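Local coordinates for protein siderophore biosynthesis lipase/esterase, putative (Aspergillus fumigatus, PDB 6GUP) that hydrolyses the ester bonds of the siderophore fusarinine C to give fusarinine and iron, but does not cleave triacetylfusarinine C, at residues A[38-43]-A[94-99]; A[68-73]-A[102-107]; A[120-125]-A[326-331]; A[249-254]-A[262-267]. One frame throughout, in Å; residues are numbered along the deposited sequence.

Interaction 1: residues A[38-43]-A[94-99]; sequences SLLFVG and AQCLKY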
# COMPACT_ATOMS: atom_id res chain seq x y z
N SER A 38 -3.61 -22.98 0.28
CA SER A 38 -3.52 -21.51 0.21
C SER A 38 -3.92 -20.96 -1.15
O SER A 38 -3.46 -21.46 -2.18
CB SER A 38 -2.09 -21.07 0.52
OG SER A 38 -1.67 -21.53 1.79
N LEU A 39 -4.76 -19.93 -1.15
CA LEU A 39 -5.09 -19.16 -2.35
C LEU A 39 -4.53 -17.75 -2.19
O LEU A 39 -5.03 -16.97 -1.38
CB LEU A 39 -6.61 -19.11 -2.56
CG LEU A 39 -7.13 -18.36 -3.79
CD1 LEU A 39 -6.65 -19.00 -5.08
CD2 LEU A 39 -8.65 -18.30 -3.77
N LEU A 40 -3.48 -17.43 -2.96
CA LEU A 40 -2.92 -16.07 -2.99
C LEU A 40 -3.60 -15.27 -4.09
O LEU A 40 -3.47 -15.59 -5.27
CB LEU A 40 -1.40 -16.10 -3.20
CG LEU A 40 -0.67 -14.75 -3.22
CD1 LEU A 40 -0.92 -13.95 -1.94
CD2 LEU A 40 0.82 -14.96 -3.42
N PHE A 41 -4.30 -14.22 -3.67
CA PHE A 41 -5.08 -13.36 -4.56
C PHE A 41 -4.28 -12.09 -4.81
O PHE A 41 -3.91 -11.39 -3.87
CB PHE A 41 -6.41 -13.04 -3.87
CG PHE A 41 -7.33 -12.18 -4.67
CD1 PHE A 41 -7.28 -10.79 -4.56
CD2 PHE A 41 -8.30 -12.74 -5.50
CE1 PHE A 41 -8.14 -9.98 -5.28
CE2 PHE A 41 -9.17 -11.94 -6.23
CZ PHE A 41 -9.09 -10.56 -6.11
N VAL A 42 -4.00 -11.81 -6.09
CA VAL A 42 -3.25 -10.62 -6.50
C VAL A 42 -4.24 -9.65 -7.15
O VAL A 42 -4.76 -9.91 -8.23
CB VAL A 42 -2.12 -10.99 -7.49
CG1 VAL A 42 -1.31 -9.75 -7.88
CG2 VAL A 42 -1.20 -12.05 -6.89
N GLY A 43 -4.49 -8.53 -6.47
CA GLY A 43 -5.40 -7.50 -6.97
C GLY A 43 -4.81 -6.70 -8.11
O GLY A 43 -3.69 -6.98 -8.56
N ALA A 94 6.78 -14.46 -5.60
CA ALA A 94 7.60 -15.64 -5.30
C ALA A 94 8.07 -15.66 -3.84
O ALA A 94 8.07 -16.72 -3.20
CB ALA A 94 8.80 -15.72 -6.24
N GLN A 95 8.48 -14.50 -3.33
CA GLN A 95 8.84 -14.35 -1.91
C GLN A 95 7.65 -14.59 -0.98
O GLN A 95 7.80 -15.24 0.06
CB GLN A 95 9.44 -12.96 -1.63
CG GLN A 95 10.87 -12.81 -2.10
CD GLN A 95 11.40 -11.40 -1.93
OE1 GLN A 95 10.78 -10.42 -2.34
NE2 GLN A 95 12.58 -11.28 -1.31
N CYS A 96 6.48 -14.08 -1.36
CA CYS A 96 5.25 -14.29 -0.59
C CYS A 96 4.82 -15.76 -0.58
O CYS A 96 4.40 -16.28 0.45
CB CYS A 96 4.11 -13.43 -1.14
SG CYS A 96 2.65 -13.39 -0.07
N LEU A 97 4.94 -16.42 -1.74
CA LEU A 97 4.64 -17.85 -1.85
C LEU A 97 5.57 -18.71 -1.00
O LEU A 97 5.12 -19.67 -0.37
CB LEU A 97 4.71 -18.31 -3.31
CG LEU A 97 3.64 -17.77 -4.26
CD1 LEU A 97 3.99 -18.14 -5.69
CD2 LEU A 97 2.27 -18.32 -3.91
N LYS A 98 6.86 -18.38 -1.00
CA LYS A 98 7.83 -19.06 -0.14
C LYS A 98 7.45 -18.94 1.33
O LYS A 98 7.50 -19.92 2.07
CB LYS A 98 9.25 -18.50 -0.34
CG LYS A 98 10.29 -19.20 0.53
CD LYS A 98 11.66 -18.58 0.45
CE LYS A 98 12.63 -19.34 1.35
NZ LYS A 98 14.05 -18.97 1.11
N TYR A 99 7.09 -17.72 1.75
CA TYR A 99 6.67 -17.47 3.12
C TYR A 99 5.43 -18.28 3.50
O TYR A 99 5.40 -18.92 4.55
CB TYR A 99 6.41 -15.98 3.36
CG TYR A 99 5.78 -15.72 4.71
CD1 TYR A 99 6.56 -15.68 5.86
CD2 TYR A 99 4.40 -15.56 4.83
CE1 TYR A 99 5.98 -15.46 7.10
CE2 TYR A 99 3.81 -15.35 6.07
CZ TYR A 99 4.61 -15.30 7.20
OH TYR A 99 4.03 -15.09 8.43
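Leu40 of strand 37-42 packs on Cys96 and Leu97 of helix 86-108 in a buried, purely apolar contact between the central sheet and a helix laid over one of its faces. The CA atoms of Leu40 and Leu97 are 7.8 Å apart, and side chains alone bridge that gap. Leu40 supplies both of its methyls. Its CG is anti to the backbone N (chi1 -178°), which carries the isobutyl branch off the strand to the helix. There CD2 comes within 3.7 Å of Leu97 CD2, where the two leucines cross obliquely, while CD1 lies 4.1 Å from Cys96 SG. The sulfur is equally near CD2, so it faces the leucine fork instead of one methyl. In the alpha/beta-hydrolase fold this is a core position: strand 37-42 runs parallel to both of its neighbours, strands 67-72 and 117-122, and helix 86-108 joins those two in a beta-alpha-beta crossover that passes over it. Neighbouring side chains continue the apolar layer: Leu40 also rests on Phe70 and Leu119, Cys96 reaches Leu72, and Leu97 leans on Ile117. Leu97 CB does not head straight for the strand; CD2 at the end of the side chain makes the approach.

Interaction 2: residues A[68-73]-A[102-107]; sequences SLFTLT and EYKTEK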
# COMPACT_ATOMS: atom_id res chain seq x y z
N SER A 68 -7.26 -21.30 2.87
CA SER A 68 -7.31 -19.95 3.42
C SER A 68 -6.89 -18.95 2.35
O SER A 68 -5.97 -19.21 1.57
CB SER A 68 -6.42 -19.82 4.67
OG SER A 68 -5.05 -19.82 4.34
N LEU A 69 -7.57 -17.80 2.32
CA LEU A 69 -7.35 -16.77 1.31
C LEU A 69 -6.28 -15.78 1.79
O LEU A 69 -6.34 -15.32 2.93
CB LEU A 69 -8.66 -16.03 1.04
CG LEU A 69 -8.67 -14.86 0.05
CD1 LEU A 69 -8.32 -15.32 -1.35
CD2 LEU A 69 -10.03 -14.18 0.06
N PHE A 70 -5.33 -15.46 0.91
CA PHE A 70 -4.34 -14.41 1.14
C PHE A 70 -4.47 -13.32 0.10
O PHE A 70 -4.76 -13.59 -1.07
CB PHE A 70 -2.92 -14.97 1.04
CG PHE A 70 -2.52 -15.87 2.18
CD1 PHE A 70 -2.92 -17.20 2.20
CD2 PHE A 70 -1.71 -15.40 3.21
CE1 PHE A 70 -2.55 -18.04 3.23
CE2 PHE A 70 -1.33 -16.23 4.25
CZ PHE A 70 -1.75 -17.55 4.26
N THR A 71 -4.24 -12.08 0.53
CA THR A 71 -4.01 -10.94 -0.37
C THR A 71 -2.68 -10.33 0.05
O THR A 71 -2.20 -10.60 1.15
CB THR A 71 -5.12 -9.89 -0.27
OG1 THR A 71 -5.26 -9.45 1.08
CG2 THR A 71 -6.45 -10.47 -0.75
N LEU A 72 -2.07 -9.51 -0.81
CA LEU A 72 -0.74 -8.96 -0.51
C LEU A 72 -0.47 -7.58 -1.10
O LEU A 72 -1.15 -7.12 -2.01
CB LEU A 72 0.37 -9.93 -0.96
CG LEU A 72 0.86 -9.89 -2.42
CD1 LEU A 72 2.00 -10.87 -2.60
CD2 LEU A 72 -0.26 -10.18 -3.40
N THR A 73 0.56 -6.94 -0.54
CA THR A 73 1.13 -5.71 -1.07
C THR A 73 2.40 -6.03 -1.84
O THR A 73 3.14 -6.95 -1.49
CB THR A 73 1.49 -4.71 0.04
OG1 THR A 73 2.43 -5.29 0.95
CG2 THR A 73 0.24 -4.28 0.81
N GLU A 102 6.25 -22.06 3.92
CA GLU A 102 6.90 -22.35 5.21
C GLU A 102 5.94 -22.11 6.38
O GLU A 102 5.93 -22.89 7.34
CB GLU A 102 8.20 -21.54 5.39
CG GLU A 102 8.81 -21.52 6.80
CD GLU A 102 9.38 -22.86 7.26
OE1 GLU A 102 10.47 -22.85 7.87
OE2 GLU A 102 8.75 -23.92 7.04
N TYR A 103 5.16 -21.03 6.31
CA TYR A 103 4.17 -20.71 7.34
C TYR A 103 3.14 -21.82 7.53
O TYR A 103 2.87 -22.23 8.66
CB TYR A 103 3.44 -19.39 7.00
CG TYR A 103 2.14 -19.18 7.76
CD1 TYR A 103 2.14 -18.98 9.14
CD2 TYR A 103 0.92 -19.18 7.09
CE1 TYR A 103 0.95 -18.79 9.83
CE2 TYR A 103 -0.27 -18.99 7.78
CZ TYR A 103 -0.25 -18.80 9.15
OH TYR A 103 -1.43 -18.60 9.83
N LYS A 104 2.58 -22.31 6.42
CA LYS A 104 1.58 -23.38 6.47
C LYS A 104 2.15 -24.72 6.91
O LYS A 104 1.44 -25.52 7.52
CB LYS A 104 0.86 -23.52 5.12
CG LYS A 104 -0.13 -22.39 4.81
CD LYS A 104 -1.26 -22.33 5.83
CE LYS A 104 -2.31 -21.30 5.47
NZ LYS A 104 -3.26 -21.76 4.43
N THR A 105 3.42 -24.98 6.59
CA THR A 105 4.12 -26.15 7.12
C THR A 105 4.31 -26.02 8.63
O THR A 105 3.94 -26.92 9.37
CB THR A 105 5.50 -26.33 6.45
OG1 THR A 105 5.35 -26.36 5.03
CG2 THR A 105 6.16 -27.64 6.92
N GLU A 106 4.88 -24.90 9.07
CA GLU A 106 5.11 -24.65 10.50
C GLU A 106 3.84 -24.68 11.35
O GLU A 106 3.85 -25.25 12.45
CB GLU A 106 5.82 -23.30 10.71
CG GLU A 106 7.30 -23.32 10.37
CD GLU A 106 7.98 -21.99 10.62
OE1 GLU A 106 9.11 -21.99 11.16
OE2 GLU A 106 7.40 -20.94 10.28
N LYS A 107 2.76 -24.08 10.85
CA LYS A 107 1.51 -23.97 11.60
C LYS A 107 0.78 -25.31 11.72
O LYS A 107 0.50 -25.76 12.84
CB LYS A 107 0.59 -22.92 10.98
CG LYS A 107 -0.68 -22.66 11.78
CD LYS A 107 -1.33 -21.33 11.43
CE LYS A 107 -2.64 -21.14 12.17
NZ LYS A 107 -3.45 -20.03 11.60
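Lys104 NZ is gripped by three oxygens. Ser68 OG of strand 67-72, at 2.6 Å, is its closest partner within the two segments, and the lysine donates this bond; Ser38 OG of the adjacent strand and Lys35 O complete the grip. The pair ties strand 67-72 to the C-terminal part of helix 86-108, the first strand and the helix of the beta-alpha-beta crossover leading to strand 117-122 in this alpha/beta-hydrolase sheet. Their local axes run roughly antiparallel, at 145°, and come no closer than 12.9 Å, so a long side chain is needed to span the space. Lys104 does it with a bent chain, turned at chi2 (-62°) and again at chi4, which brings the ammonium down onto the hydroxyl. Ser68 OG also bonds Glu27 OE2 and thereby relays the buried lysine to a carboxylate, which probably helps to balance its charge.

Beside this polar group, Phe70 presents its edge to the helix. Lys104 CE lies in the plane of that ring, 4.0 Å from CE1, and Tyr103 CE2 approaches the same rim 4.1 Å from CZ. Lys104 and Phe70 arrive from opposite directions, whereas the side chains of Phe70 and Tyr103 meet aslant. Tyr103 also stacks edge-to-face with His17 and packs on Gly10 of the second subunit, which places this part of the helix at the dimer interface. One helical turn further on, Lys107 NZ donates a 3.0 Å hydrogen bond to Tyr103 OH.

Interaction 3: residues A[120-125]-A[326-331]; sequences MGHSTG and SHALSN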
# COMPACT_ATOMS: atom_id res chain seq x y z
N MET A 120 -4.21 -16.51 -7.84
CA MET A 120 -5.35 -15.90 -8.52
C MET A 120 -5.06 -14.44 -8.82
O MET A 120 -4.62 -13.69 -7.95
CB MET A 120 -6.61 -16.02 -7.67
CG MET A 120 -7.87 -15.49 -8.35
SD MET A 120 -9.38 -16.07 -7.56
CE MET A 120 -10.60 -15.33 -8.63
N GLY A 121 -5.30 -14.03 -10.07
CA GLY A 121 -5.15 -12.65 -10.51
C GLY A 121 -6.50 -12.02 -10.78
O GLY A 121 -7.37 -12.65 -11.39
N HIS A 122 -6.67 -10.78 -10.33
CA HIS A 122 -7.90 -10.02 -10.52
C HIS A 122 -7.57 -8.75 -11.30
O HIS A 122 -6.66 -8.02 -10.93
CB HIS A 122 -8.52 -9.68 -9.16
CG HIS A 122 -9.46 -8.52 -9.17
ND1 HIS A 122 -10.79 -8.63 -9.53
CD2 HIS A 122 -9.27 -7.21 -8.86
CE1 HIS A 122 -11.37 -7.45 -9.44
NE2 HIS A 122 -10.47 -6.57 -9.03
N SER A 123 -8.32 -8.52 -12.39
CA SER A 123 -8.09 -7.38 -13.28
C SER A 123 -6.64 -7.39 -13.80
O SER A 123 -6.21 -8.40 -14.37
CB SER A 123 -8.50 -6.07 -12.60
OG SER A 123 -8.32 -4.96 -13.47
N THR A 124 -5.89 -6.30 -13.59
CA THR A 124 -4.49 -6.22 -14.03
C THR A 124 -3.52 -7.07 -13.20
O THR A 124 -2.36 -7.23 -13.57
CB THR A 124 -4.00 -4.76 -14.06
OG1 THR A 124 -4.19 -4.17 -12.77
CG2 THR A 124 -4.76 -3.96 -15.11
N GLY A 125 -3.98 -7.62 -12.07
CA GLY A 125 -3.25 -8.65 -11.34
C GLY A 125 -3.05 -9.94 -12.13
O GLY A 125 -2.14 -10.71 -11.83
N SER A 326 -19.99 -8.00 -14.63
CA SER A 326 -19.24 -6.79 -14.98
C SER A 326 -17.77 -7.07 -14.70
O SER A 326 -17.42 -8.16 -14.24
CB SER A 326 -19.74 -5.59 -14.16
OG SER A 326 -19.43 -5.73 -12.79
N HIS A 327 -16.91 -6.09 -14.98
CA HIS A 327 -15.46 -6.27 -14.83
C HIS A 327 -15.05 -6.67 -13.41
O HIS A 327 -14.35 -7.67 -13.22
CB HIS A 327 -14.72 -4.99 -15.23
CG HIS A 327 -13.23 -5.12 -15.19
ND1 HIS A 327 -12.52 -5.83 -16.14
CD2 HIS A 327 -12.31 -4.65 -14.31
CE1 HIS A 327 -11.23 -5.79 -15.85
NE2 HIS A 327 -11.08 -5.08 -14.75
N ALA A 328 -15.50 -5.89 -12.43
CA ALA A 328 -15.19 -6.12 -11.02
C ALA A 328 -16.35 -6.72 -10.22
O ALA A 328 -16.17 -7.03 -9.04
CB ALA A 328 -14.72 -4.82 -10.38
N LEU A 329 -17.52 -6.89 -10.84
CA LEU A 329 -18.71 -7.46 -10.18
C LEU A 329 -19.10 -6.67 -8.91
O LEU A 329 -19.49 -7.24 -7.90
CB LEU A 329 -18.50 -8.96 -9.87
CG LEU A 329 -18.20 -9.90 -11.05
CD1 LEU A 329 -16.73 -9.87 -11.48
CD2 LEU A 329 -18.60 -11.33 -10.70
N SER A 330 -18.99 -5.34 -9.00
CA SER A 330 -19.10 -4.45 -7.84
C SER A 330 -20.53 -4.14 -7.39
O SER A 330 -20.77 -3.92 -6.20
CB SER A 330 -18.40 -3.11 -8.13
OG SER A 330 -17.09 -3.31 -8.64
N ASN A 331 -21.47 -4.13 -8.33
CA ASN A 331 -22.81 -3.59 -8.10
C ASN A 331 -23.67 -4.46 -7.17
O ASN A 331 -23.30 -5.58 -6.82
CB ASN A 331 -23.57 -3.41 -9.43
CG ASN A 331 -22.81 -2.55 -10.43
OD1 ASN A 331 -22.04 -1.66 -10.05
ND2 ASN A 331 -23.04 -2.80 -11.71
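Ser123 sets its hydroxyl against the edge of the His327 imidazole, with OG in the ring plane and 3.0 Å from NE2. Either atom could be the donor. The bond has the geometry of the nucleophile and histidine of an alpha/beta-hydrolase: Ser123 occupies the centre of a Gly-His-Ser-Thr-Gly sequence at the end of strand 117-122, a pattern that fits a nucleophile elbow, and His327 ND1 bonds Asp286 OD2. Together the three residues are consistent with a catalytic triad.

The elbow shows in the backbone. Ser123 has a positive phi, 55° with psi -123°, in a type II' turn from His122 to Gly125, closed by Gly125 N bonding His122 O at 2.9 Å. With OG anti to the backbone N (chi1 -179°), the hydroxyl projects from this strained turn to the histidine. OG is 3.8 Å from His327 CE1 and 4.1 Å from CD2, so it stands nearly centred on NE2 and leans only slightly to the CE1 side.

Within the turn, Ser123 CB lies 4.0 Å above one face of the His122 ring, offset toward the rim. Gln163 links the two segments, its OE1 bonding His122 ND1 and its NE2 bonding His327 O. Across the gap the His122 ring meets the other loop edge-on, CE1 lying 4.3 Å from Ala328 CA and 4.4 Å from Ala328 CB.

Interaction 4: residues A[249-254]-A[262-267]; sequences DDLFSS and GKTFGM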
# COMPACT_ATOMS: atom_id res chain seq x y z
N ASP A 249 2.87 -4.73 -20.58
CA ASP A 249 1.50 -4.77 -20.07
C ASP A 249 0.53 -5.44 -21.03
O ASP A 249 -0.41 -6.12 -20.60
CB ASP A 249 1.00 -3.35 -19.77
CG ASP A 249 1.82 -2.64 -18.71
OD1 ASP A 249 2.27 -3.30 -17.75
OD2 ASP A 249 2.01 -1.41 -18.83
N ASP A 250 0.75 -5.25 -22.33
CA ASP A 250 -0.19 -5.69 -23.36
C ASP A 250 -0.10 -7.20 -23.62
O ASP A 250 0.42 -7.65 -24.64
CB ASP A 250 0.03 -4.87 -24.64
CG ASP A 250 -1.10 -5.03 -25.65
OD1 ASP A 250 -2.22 -5.38 -25.24
OD2 ASP A 250 -0.86 -4.78 -26.85
N LEU A 251 -0.62 -7.97 -22.67
CA LEU A 251 -0.66 -9.43 -22.74
C LEU A 251 -2.00 -9.95 -23.28
O LEU A 251 -2.04 -11.04 -23.86
CB LEU A 251 -0.41 -10.04 -21.35
CG LEU A 251 0.96 -9.77 -20.72
CD1 LEU A 251 0.95 -10.12 -19.24
CD2 LEU A 251 2.05 -10.55 -21.44
N PHE A 252 -3.07 -9.18 -23.10
CA PHE A 252 -4.44 -9.66 -23.30
C PHE A 252 -5.22 -8.98 -24.44
O PHE A 252 -6.45 -9.11 -24.50
CB PHE A 252 -5.22 -9.53 -21.98
CG PHE A 252 -4.53 -10.17 -20.80
CD1 PHE A 252 -4.18 -11.51 -20.83
CD2 PHE A 252 -4.24 -9.43 -19.65
CE1 PHE A 252 -3.54 -12.11 -19.75
CE2 PHE A 252 -3.61 -10.02 -18.57
CZ PHE A 252 -3.26 -11.36 -18.62
N SER A 253 -4.53 -8.28 -25.34
CA SER A 253 -5.19 -7.66 -26.50
C SER A 253 -5.66 -8.71 -27.50
O SER A 253 -4.96 -9.69 -27.76
CB SER A 253 -4.27 -6.64 -27.20
OG SER A 253 -4.32 -5.39 -26.54
N SER A 254 -6.84 -8.48 -28.07
CA SER A 254 -7.48 -9.42 -28.99
C SER A 254 -6.82 -9.53 -30.37
O SER A 254 -7.03 -10.52 -31.06
CB SER A 254 -8.96 -9.07 -29.15
OG SER A 254 -9.13 -7.83 -29.81
N GLY A 262 2.25 -17.31 -28.34
CA GLY A 262 3.25 -18.35 -28.10
C GLY A 262 4.37 -17.94 -27.16
O GLY A 262 4.94 -18.78 -26.45
N LYS A 263 4.70 -16.65 -27.15
CA LYS A 263 5.72 -16.09 -26.25
C LYS A 263 5.25 -15.91 -24.80
O LYS A 263 6.09 -15.75 -23.91
CB LYS A 263 6.23 -14.74 -26.77
CG LYS A 263 6.74 -14.78 -28.20
CD LYS A 263 7.82 -13.75 -28.47
CE LYS A 263 8.20 -13.72 -29.94
NZ LYS A 263 9.59 -13.23 -30.16
N THR A 264 3.93 -15.91 -24.57
CA THR A 264 3.36 -15.71 -23.24
C THR A 264 2.60 -16.95 -22.76
O THR A 264 3.12 -17.71 -21.95
CB THR A 264 2.47 -14.45 -23.21
OG1 THR A 264 1.43 -14.57 -24.19
CG2 THR A 264 3.29 -13.21 -23.50
N PHE A 265 1.39 -17.16 -23.27
CA PHE A 265 0.60 -18.35 -22.93
C PHE A 265 1.32 -19.64 -23.32
O PHE A 265 1.30 -20.62 -22.57
CB PHE A 265 -0.78 -18.32 -23.60
CG PHE A 265 -1.73 -17.32 -23.00
CD1 PHE A 265 -2.52 -17.65 -21.90
CD2 PHE A 265 -1.85 -16.05 -23.55
CE1 PHE A 265 -3.40 -16.73 -21.36
CE2 PHE A 265 -2.73 -15.12 -23.01
CZ PHE A 265 -3.51 -15.46 -21.91
N GLY A 266 1.95 -19.62 -24.50
CA GLY A 266 2.73 -20.76 -24.99
C GLY A 266 3.97 -21.12 -24.18
O GLY A 266 4.41 -22.26 -24.21
N MET A 267 4.52 -20.15 -23.45
CA MET A 267 5.66 -20.40 -22.55
C MET A 267 5.29 -20.95 -21.17
O MET A 267 6.18 -21.27 -20.39
CB MET A 267 6.50 -19.12 -22.39
CG MET A 267 7.22 -18.68 -23.66
SD MET A 267 8.38 -19.89 -24.34
CE MET A 267 9.58 -20.02 -23.02
O HOH W 1 0.17 -12.23 -24.84
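Aliphatic, aromatic and water-mediated contacts join Leu251 and Phe252, in the loop before helix 258-262, to Thr264 and Phe265, just after it. The aliphatic part is a single methyl pair: Leu251 CD2 lies 3.6 Å from Thr264 CG2, the side chains passing at a slant.

The aromatic part is built on Phe252 and Phe265, whose side chains cross at about a right angle. Phe265 CZ comes to the edge of the Phe252 ring, in its plane and 4.0 Å from CE1. One face of Phe252 is occupied by its own neighbour, Leu251 CB, 3.9 Å above the ring centre. Trp302 stacks on Phe265 and also meets Phe252, and both phenylalanines touch Leu130 and Met162.

Polar contact passes through one water. It donates to Leu251 O at 2.7 Å and is also hydrogen-bonded to Thr264 OG1, again at 2.7 Å. Thr264 holds OG1 between its backbone N and carbonyl carbon (chi1 57°), and this turns the hydroxyl to the water while CG2 faces Leu251. Just before Leu251, an inverse gamma turn centred on Asp250 bends the chain, closed by Leu251 N to Asp249 O at 2.8 Å.

Both segments belong to the long excursion between strands 159-163 and 278-283, the place where alpha/beta-hydrolases commonly carry an insertion beside the active site.

Interactions 1 and 2 both press helix 86-108 onto adjacent strands of the central sheet, which are joined by Leu39 O to Phe70 N and Phe41 N to Phe70 O. Both are buried, yet interaction 1 is wholly apolar, whereas interaction 2, farther from the chain centre, adds a buried lysine. Interaction 3 continues the same sheet on its next strand, 117-122, pairing with strand 37-42 through Met120; it is only partly buried and relies on a hydrogen bond at a probable active site. Interaction 4 lies off the sheet, nested in the chain between the segments of interaction 3 and about 5 Å from it at the nearest atoms, and combines aromatic packing with a water bridge.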